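Local coordinates for protein TRAP dicarboxylate transporter-DctP subunit (Desulfovibrio salexigens, PDB 4N6D) that probably captures an organic acid ligand in the periplasm and delivers it to a TRAP-type membrane transporter, at residues A88-V93 / K140-F145; T42-Q47 / Y233-I238. All coordinates share one frame; numbering follows the deposited sequence.

Contact 1: residues A88-V93 / K140-F145; sequences ADIGCV and KVLTMF
Ile90 and Leu142 make the close end of this contact, their side chains crossing at about a right angle between two strands that run nearly parallel. One methyl of the leucine does all the touching: Leu142 CD1 lies 3.8 Å from Ile90 CD1 and almost equally near CG1 and CG2, so it fits against both arms of the isoleucine, which fork at CB. With CG1 beside the backbone N and anti to the carbonyl carbon (chi1 -59°), Ile90 presents both of its branches to that methyl. The other end is looser. Cys92 SG comes no nearer than 4.4 Å to Phe145 CZ, at an oblique approach to the ring, and no hydrogen bond joins the two segments at either end. All four residues are buried; the partly exposed Asp89 and Lys140 lie beyond the Ile90 end, where the Asp89 carboxylate is held by Ser243 OG and Ser33 N.

The wide spacing, with 8.7 Å between Ile90 CA and Leu142 CA, reflects an intervening strand. Strand 234-240 runs antiparallel to both partners, and contact 1 reaches across it on one face of the sheet. Leu142 has a helix-like psi of -39°, and the step from Leu142, paired with Ile237, to Phe145, paired with Phe235, is three residues on this strand but two on 234-240, consistent with a classic beta bulge. The extra residue lets both Leu142 and Phe145 serve this face. Helix 43-58 packs over it, placing Trp51 on Ile90 and Leu142, Pro44 on Cys92 and Gln47 on Phe145, while Met144 packs against helix 117-131.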
ATOM      1  N   ALA A  88      -9.623  -8.505  19.220  1.00 12.34           N
ATOM      2  CA  ALA A  88      -9.104  -7.151  19.233  1.00  9.64           C
ATOM      3  C   ALA A  88     -10.238  -6.246  18.817  1.00 10.97           C
ATOM      4  O   ALA A  88     -11.117  -6.665  18.068  1.00 10.09           O
ATOM      5  CB  ALA A  88      -7.939  -6.974  18.276  1.00 10.19           C
ATOM      6  N   ASP A  89     -10.234  -5.009  19.303  1.00  7.32           N
ATOM      7  CA  ASP A  89     -11.242  -4.049  18.877  1.00  7.78           C
ATOM      8  C   ASP A  89     -10.990  -3.533  17.469  1.00  8.49           C
ATOM      9  O   ASP A  89     -11.933  -3.265  16.725  1.00  7.75           O
ATOM     10  CB  ASP A  89     -11.340  -2.867  19.849  1.00  8.63           C
ATOM     11  CG  ASP A  89     -11.752  -3.315  21.259  1.00 11.15           C
ATOM     12  OD1 ASP A  89     -12.920  -3.739  21.430  1.00 12.84           O
ATOM     13  OD2 ASP A  89     -10.901  -3.255  22.177  1.00 10.67           O
ATOM     14  N   ILE A  90      -9.720  -3.405  17.118  1.00  6.45           N
ATOM     15  CA  ILE A  90      -9.292  -2.784  15.874  1.00  6.23           C
ATOM     16  C   ILE A  90      -8.151  -3.578  15.308  1.00  8.37           C
ATOM     17  O   ILE A  90      -7.360  -4.167  16.051  1.00  9.01           O
ATOM     18  CB  ILE A  90      -8.792  -1.329  16.131  1.00  7.04           C
ATOM     19  CG1 ILE A  90      -9.896  -0.481  16.747  1.00  8.10           C
ATOM     20  CG2 ILE A  90      -8.254  -0.700  14.832  1.00  8.52           C
ATOM     21  CD1 ILE A  90      -9.362   0.868  17.285  1.00 10.50           C
ATOM     22  N   GLY A  91      -8.074  -3.644  13.991  1.00  6.48           N
ATOM     23  CA  GLY A  91      -6.981  -4.341  13.335  1.00  6.68           C
ATOM     24  C   GLY A  91      -6.660  -3.751  11.973  1.00  6.46           C
ATOM     25  O   GLY A  91      -7.478  -3.032  11.389  1.00  6.83           O
ATOM     26  N   CYS A  92      -5.457  -4.065  11.498  1.00  6.82           N
ATOM     27  CA  CYS A  92      -4.917  -3.603  10.208  1.00  5.88           C
ATOM     28  C   CYS A  92      -4.864  -4.743   9.203  1.00  8.02           C
ATOM     29  O   CYS A  92      -4.229  -5.792   9.444  1.00  9.13           O
ATOM     30  CB  CYS A  92      -3.518  -3.058  10.409  1.00 10.67           C
ATOM     31  SG  CYS A  92      -2.772  -2.403   8.872  1.00  9.72           S
ATOM     32  N   VAL A  93      -5.526  -4.530   8.072  1.00  7.63           N
ATOM     33  CA  VAL A  93      -5.612  -5.538   7.030  1.00  6.55           C
ATOM     34  C   VAL A  93      -4.907  -5.088   5.755  1.00  7.78           C
ATOM     35  O   VAL A  93      -5.182  -4.016   5.238  1.00  8.84           O
ATOM     36  CB  VAL A  93      -7.069  -5.869   6.712  1.00  8.49           C
ATOM     37  CG1 VAL A  93      -7.158  -6.897   5.584  1.00 10.49           C
ATOM     38  CG2 VAL A  93      -7.801  -6.371   7.971  1.00 12.66           C
ATOM     39  N   LYS A 140     -16.748  -1.463  11.228  1.00  9.51           N
ATOM     40  CA  LYS A 140     -16.562  -0.039  10.981  1.00  8.99           C
ATOM     41  C   LYS A 140     -15.187   0.140  10.340  1.00  9.78           C
ATOM     42  O   LYS A 140     -14.183  -0.318  10.885  1.00  8.64           O
ATOM     43  CB  LYS A 140     -16.626   0.763  12.273  1.00  9.82           C
ATOM     44  CG  LYS A 140     -16.181   2.224  12.085  1.00  8.95           C
ATOM     45  CD  LYS A 140     -17.124   3.016  11.185  1.00 14.32           C
ATOM     46  CE  LYS A 140     -16.678   4.469  11.116  1.00 17.67           C
ATOM     47  NZ  LYS A 140     -17.664   5.334  10.444  1.00 20.28           N
ATOM     48  N   VAL A 141     -15.143   0.774   9.174  1.00  9.27           N
ATOM     49  CA  VAL A 141     -13.875   1.082   8.544  1.00  6.86           C
ATOM     50  C   VAL A 141     -13.380   2.422   9.085  1.00  9.07           C
ATOM     51  O   VAL A 141     -13.988   3.465   8.805  1.00 10.49           O
ATOM     52  CB  VAL A 141     -13.994   1.108   7.015  1.00  7.65           C
ATOM     53  CG1 VAL A 141     -12.675   1.505   6.391  1.00  8.70           C
ATOM     54  CG2 VAL A 141     -14.443  -0.268   6.494  1.00 11.01           C
ATOM     55  N   LEU A 142     -12.322   2.390   9.891  1.00  7.21           N
ATOM     56  CA  LEU A 142     -11.846   3.590  10.582  1.00  6.39           C
ATOM     57  C   LEU A 142     -11.009   4.472   9.667  1.00  7.44           C
ATOM     58  O   LEU A 142     -11.046   5.696   9.795  1.00  8.37           O
ATOM     59  CB  LEU A 142     -11.011   3.228  11.812  1.00  8.60           C
ATOM     60  CG  LEU A 142     -11.843   2.586  12.918  1.00  7.23           C
ATOM     61  CD1 LEU A 142     -10.909   2.142  14.019  1.00  7.39           C
ATOM     62  CD2 LEU A 142     -12.842   3.577  13.433  1.00  8.00           C
ATOM     63  N   THR A 143     -10.191   3.851   8.825  1.00  7.59           N
ATOM     64  CA  THR A 143      -9.419   4.582   7.807  1.00  7.18           C
ATOM     65  C   THR A 143      -8.903   3.568   6.790  1.00  7.81           C
ATOM     66  O   THR A 143      -9.053   2.358   6.970  1.00  6.81           O
ATOM     67  CB  THR A 143      -8.248   5.440   8.387  1.00  7.93           C
ATOM     68  OG1 THR A 143      -7.779   6.343   7.373  1.00  8.11           O
ATOM     69  CG2 THR A 143      -7.108   4.572   8.853  1.00  9.24           C
ATOM     70  N   MET A 144      -8.345   4.069   5.699  1.00  6.42           N
ATOM     71  CA  MET A 144      -7.663   3.229   4.724  1.00  6.64           C
ATOM     72  C   MET A 144      -6.461   3.999   4.245  1.00  7.64           C
ATOM     73  O   MET A 144      -6.411   5.225   4.354  1.00  9.48           O
ATOM     74  CB  MET A 144      -8.553   2.898   3.539  1.00  9.89           C
ATOM     75  CG  MET A 144      -9.810   2.143   3.959  1.00 14.71           C
ATOM     76  SD  MET A 144     -10.832   1.791   2.547  1.00 16.45           S
ATOM     77  CE  MET A 144     -10.054   0.282   1.989  1.00 16.07           C
ATOM     78  N   PHE A 145      -5.479   3.275   3.723  1.00  7.26           N
ATOM     79  CA  PHE A 145      -4.302   3.909   3.147  1.00  8.00           C
ATOM     80  C   PHE A 145      -3.555   2.915   2.275  1.00  8.38           C
ATOM     81  O   PHE A 145      -3.905   1.752   2.221  1.00  8.86           O
ATOM     82  CB  PHE A 145      -3.386   4.469   4.235  1.00  7.16           C
ATOM     83  CG  PHE A 145      -3.044   3.484   5.301  1.00  7.21           C
ATOM     84  CD1 PHE A 145      -2.060   2.542   5.102  1.00  7.87           C
ATOM     85  CD2 PHE A 145      -3.699   3.515   6.518  1.00  9.86           C
ATOM     86  CE1 PHE A 145      -1.750   1.611   6.102  1.00 11.08           C
ATOM     87  CE2 PHE A 145      -3.388   2.595   7.523  1.00 10.96           C
ATOM     88  CZ  PHE A 145      -2.427   1.644   7.309  1.00  9.03           C
TER

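Contact 2: residues T42-Q47 / Y233-I238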
ATOM      1  N   THR A  42       7.504  -0.136  10.982  1.00 16.14           N
ATOM      2  CA  THR A  42       6.951  -0.008   9.636  1.00 12.76           C
ATOM      3  C   THR A  42       5.731   0.916   9.600  1.00 12.53           C
ATOM      4  O   THR A  42       5.060   1.137  10.615  1.00 11.00           O
ATOM      5  CB  THR A  42       6.571  -1.379   9.049  1.00 15.54           C
ATOM      6  OG1 THR A  42       5.480  -1.940   9.784  1.00 14.26           O
ATOM      7  CG2 THR A  42       7.766  -2.338   9.097  1.00 16.75           C
ATOM      8  N   PHE A  43       5.422   1.441   8.420  1.00 10.85           N
ATOM      9  CA  PHE A  43       4.420   2.490   8.322  1.00 11.14           C
ATOM     10  C   PHE A  43       3.008   2.145   8.850  1.00 10.59           C
ATOM     11  O   PHE A  43       2.360   3.008   9.432  1.00 11.40           O
ATOM     12  CB  PHE A  43       4.390   3.137   6.918  1.00 10.20           C
ATOM     13  CG  PHE A  43       3.577   2.389   5.896  1.00 11.35           C
ATOM     14  CD1 PHE A  43       4.147   1.379   5.137  1.00 17.36           C
ATOM     15  CD2 PHE A  43       2.252   2.727   5.666  1.00 15.93           C
ATOM     16  CE1 PHE A  43       3.391   0.693   4.191  1.00 19.01           C
ATOM     17  CE2 PHE A  43       1.511   2.062   4.702  1.00 15.80           C
ATOM     18  CZ  PHE A  43       2.076   1.038   3.986  1.00 16.37           C
ATOM     19  N   PRO A  44       2.535   0.882   8.707  1.00 10.22           N
ATOM     20  CA  PRO A  44       1.189   0.617   9.236  1.00  9.28           C
ATOM     21  C   PRO A  44       1.147   0.754  10.762  1.00 11.21           C
ATOM     22  O   PRO A  44       0.116   1.111  11.337  1.00 10.34           O
ATOM     23  CB  PRO A  44       0.934  -0.840   8.823  1.00 10.49           C
ATOM     24  CG  PRO A  44       1.846  -1.034   7.616  1.00  9.67           C
ATOM     25  CD  PRO A  44       3.077  -0.291   8.003  1.00 11.42           C
ATOM     26  N   CYS A  45       2.269   0.484  11.417  1.00 12.05           N
ATOM     27  CA  CYS A  45       2.318   0.619  12.875  1.00  7.70           C
ATOM     28  C   CYS A  45       2.589   2.052  13.274  1.00 12.69           C
ATOM     29  O   CYS A  45       2.014   2.549  14.230  1.00 13.10           O
ATOM     30  CB  CYS A  45       3.373  -0.298  13.460  1.00 10.43           C
ATOM     31  SG  CYS A  45       2.845  -2.033  13.328  1.00 11.17           S
ATOM     32  N   VAL A  46       3.449   2.737  12.530  1.00  9.74           N
ATOM     33  CA  VAL A  46       3.719   4.141  12.843  1.00 12.89           C
ATOM     34  C   VAL A  46       2.440   4.966  12.762  1.00 10.31           C
ATOM     35  O   VAL A  46       2.150   5.785  13.644  1.00 10.59           O
ATOM     36  CB  VAL A  46       4.802   4.720  11.906  1.00 10.86           C
ATOM     37  CG1 VAL A  46       4.888   6.235  12.027  1.00 13.28           C
ATOM     38  CG2 VAL A  46       6.138   4.092  12.219  1.00 12.95           C
ATOM     39  N   GLN A  47       1.643   4.758  11.722  1.00 11.55           N
ATOM     40  CA  GLN A  47       0.407   5.518  11.639  1.00  8.71           C
ATOM     41  C   GLN A  47      -0.533   5.112  12.768  1.00  8.01           C
ATOM     42  O   GLN A  47      -1.250   5.962  13.305  1.00  9.37           O
ATOM     43  CB  GLN A  47      -0.254   5.395  10.260  1.00  8.16           C
ATOM     44  CG  GLN A  47      -0.854   4.039   9.953  1.00 10.95           C
ATOM     45  CD  GLN A  47      -2.186   3.760  10.647  1.00  8.75           C
ATOM     46  OE1 GLN A  47      -2.994   4.670  10.908  1.00 10.00           O
ATOM     47  NE2 GLN A  47      -2.436   2.482  10.912  1.00  7.87           N
ATOM     48  N   TYR A 233       0.054  -1.263  -2.460  1.00  9.17           N
ATOM     49  CA  TYR A 233      -0.691  -2.184  -1.620  1.00  9.57           C
ATOM     50  C   TYR A 233      -1.670  -1.403  -0.758  1.00  7.57           C
ATOM     51  O   TYR A 233      -1.247  -0.542   0.012  1.00  9.08           O
ATOM     52  CB  TYR A 233       0.247  -2.960  -0.689  1.00  8.60           C
ATOM     53  CG  TYR A 233       1.208  -3.832  -1.436  1.00 10.07           C
ATOM     54  CD1 TYR A 233       0.828  -5.088  -1.886  1.00 14.89           C
ATOM     55  CD2 TYR A 233       2.483  -3.392  -1.709  1.00 11.60           C
ATOM     56  CE1 TYR A 233       1.706  -5.882  -2.601  1.00 17.29           C
ATOM     57  CE2 TYR A 233       3.369  -4.178  -2.419  1.00 16.75           C
ATOM     58  CZ  TYR A 233       2.976  -5.420  -2.855  1.00 16.73           C
ATOM     59  OH  TYR A 233       3.860  -6.208  -3.562  1.00 25.32           O
ATOM     60  N   PRO A 234      -2.966  -1.700  -0.885  1.00  6.59           N
ATOM     61  CA  PRO A 234      -3.974  -1.036  -0.061  1.00  7.27           C
ATOM     62  C   PRO A 234      -4.218  -1.742   1.287  1.00  9.54           C
ATOM     63  O   PRO A 234      -4.149  -2.976   1.398  1.00  7.66           O
ATOM     64  CB  PRO A 234      -5.231  -1.126  -0.917  1.00  7.01           C
ATOM     65  CG  PRO A 234      -5.070  -2.425  -1.662  1.00  6.71           C
ATOM     66  CD  PRO A 234      -3.588  -2.576  -1.897  1.00  6.90           C
ATOM     67  N   PHE A 235      -4.540  -0.923   2.284  1.00  8.23           N
ATOM     68  CA  PHE A 235      -4.787  -1.391   3.647  1.00  6.34           C
ATOM     69  C   PHE A 235      -6.089  -0.799   4.154  1.00  7.14           C
ATOM     70  O   PHE A 235      -6.466   0.306   3.760  1.00  6.93           O
ATOM     71  CB  PHE A 235      -3.688  -0.885   4.591  1.00  6.41           C
ATOM     72  CG  PHE A 235      -2.322  -1.463   4.334  1.00  6.27           C
ATOM     73  CD1 PHE A 235      -1.524  -0.991   3.297  1.00  8.05           C
ATOM     74  CD2 PHE A 235      -1.823  -2.455   5.143  1.00 10.73           C
ATOM     75  CE1 PHE A 235      -0.285  -1.515   3.067  1.00  9.30           C
ATOM     76  CE2 PHE A 235      -0.563  -2.985   4.923  1.00 11.60           C
ATOM     77  CZ  PHE A 235       0.203  -2.510   3.874  1.00 10.38           C
ATOM     78  N   ALA A 236      -6.749  -1.528   5.051  1.00  6.69           N
ATOM     79  CA  ALA A 236      -7.890  -1.011   5.781  1.00  7.12           C
ATOM     80  C   ALA A 236      -7.676  -1.170   7.272  1.00  7.54           C
ATOM     81  O   ALA A 236      -7.133  -2.182   7.724  1.00  7.81           O
ATOM     82  CB  ALA A 236      -9.173  -1.739   5.364  1.00  8.15           C
ATOM     83  N   ILE A 237      -8.084  -0.160   8.025  1.00  6.02           N
ATOM     84  CA  ILE A 237      -8.169  -0.271   9.483  1.00  6.08           C
ATOM     85  C   ILE A 237      -9.626  -0.529   9.843  1.00  8.57           C
ATOM     86  O   ILE A 237     -10.519   0.278   9.546  1.00  6.94           O
ATOM     87  CB  ILE A 237      -7.651   0.984  10.183  1.00  7.09           C
ATOM     88  CG1 ILE A 237      -6.208   1.314   9.735  1.00  6.13           C
ATOM     89  CG2 ILE A 237      -7.765   0.814  11.703  1.00  6.93           C
ATOM     90  CD1 ILE A 237      -5.207   0.158   9.911  1.00  6.12           C
ATOM     91  N   ILE A 238      -9.871  -1.695  10.435  1.00  6.17           N
ATOM     92  CA  ILE A 238     -11.232  -2.147  10.720  1.00  6.45           C
ATOM     93  C   ILE A 238     -11.475  -2.218  12.218  1.00  7.25           C
ATOM     94  O   ILE A 238     -10.559  -2.514  12.985  1.00  6.62           O
ATOM     95  CB  ILE A 238     -11.532  -3.548  10.072  1.00  8.71           C
ATOM     96  CG1 ILE A 238     -10.488  -4.603  10.465  1.00  7.49           C
ATOM     97  CG2 ILE A 238     -11.624  -3.426   8.544  1.00 12.59           C
ATOM     98  CD1 ILE A 238     -10.904  -6.061  10.141  1.00 10.86           C
TER
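Phe235 is the first residue along 233-238 to meet the start of helix 43-58, and its ring takes two neighbours from the helix. Phe43 approaches from the opposite direction in an offset edge-to-face (T-shaped) pair, its edge turned toward the Phe235 face with the planes at 81° and the centroids 5.4 Å apart. The nearest atoms are Phe43 CZ and Phe235 CE1, at 3.6 Å. Phe43 reaches this far because its CG sits between the backbone N and the carbonyl carbon (chi1 83°), which also lays one ring face against Pro44 CD. Pro44 itself adds CG at 4.1 Å from Phe235 CE2.

Ala236 then faces the other side of the sheet, toward Phe136. The strand is the one that returns from the second lobe to enter the 2-1-3-5-4 sheet between 90-94 and 139-146, the topology of type II periplasmic binding proteins, and the helix packs over one face of that sheet.

Ile237 turns back to the helix and places CD1 3.8 Å from Gln47 NE2. The amide it meets is well anchored: Gln47 NE2 donates to Pro44 O at 2.9 Å on a carbonyl lone pair, a bent bond (139° at the hydrogen), and is also bonded to Tyr34 OH, while OE1 pairs with Gln262 NE2. Ile238 again faces away from the helix, packing on Phe139.

From the N terminus, after strand 30-35 the chain enters helix 43-58, then strand 90-94 and, 46 residues after segment 88-93, the strand carrying 140-145; there contact 1 closes its loop. It then passes through the smaller sheet containing 151-154, 205-208 and 224-226 before segment 233-238 returns and closes contact 2 across 185 residues. Contact 1 is therefore nested within contact 2, without crossing. The returning strand fills the space between the two strands of contact 1, with a probable hydrogen bond of 2.8 Å from Phe235 N to Phe145 O. Together the contacts tie an early helix, both flanking strands and the late strand inserted between them into one layered lobe.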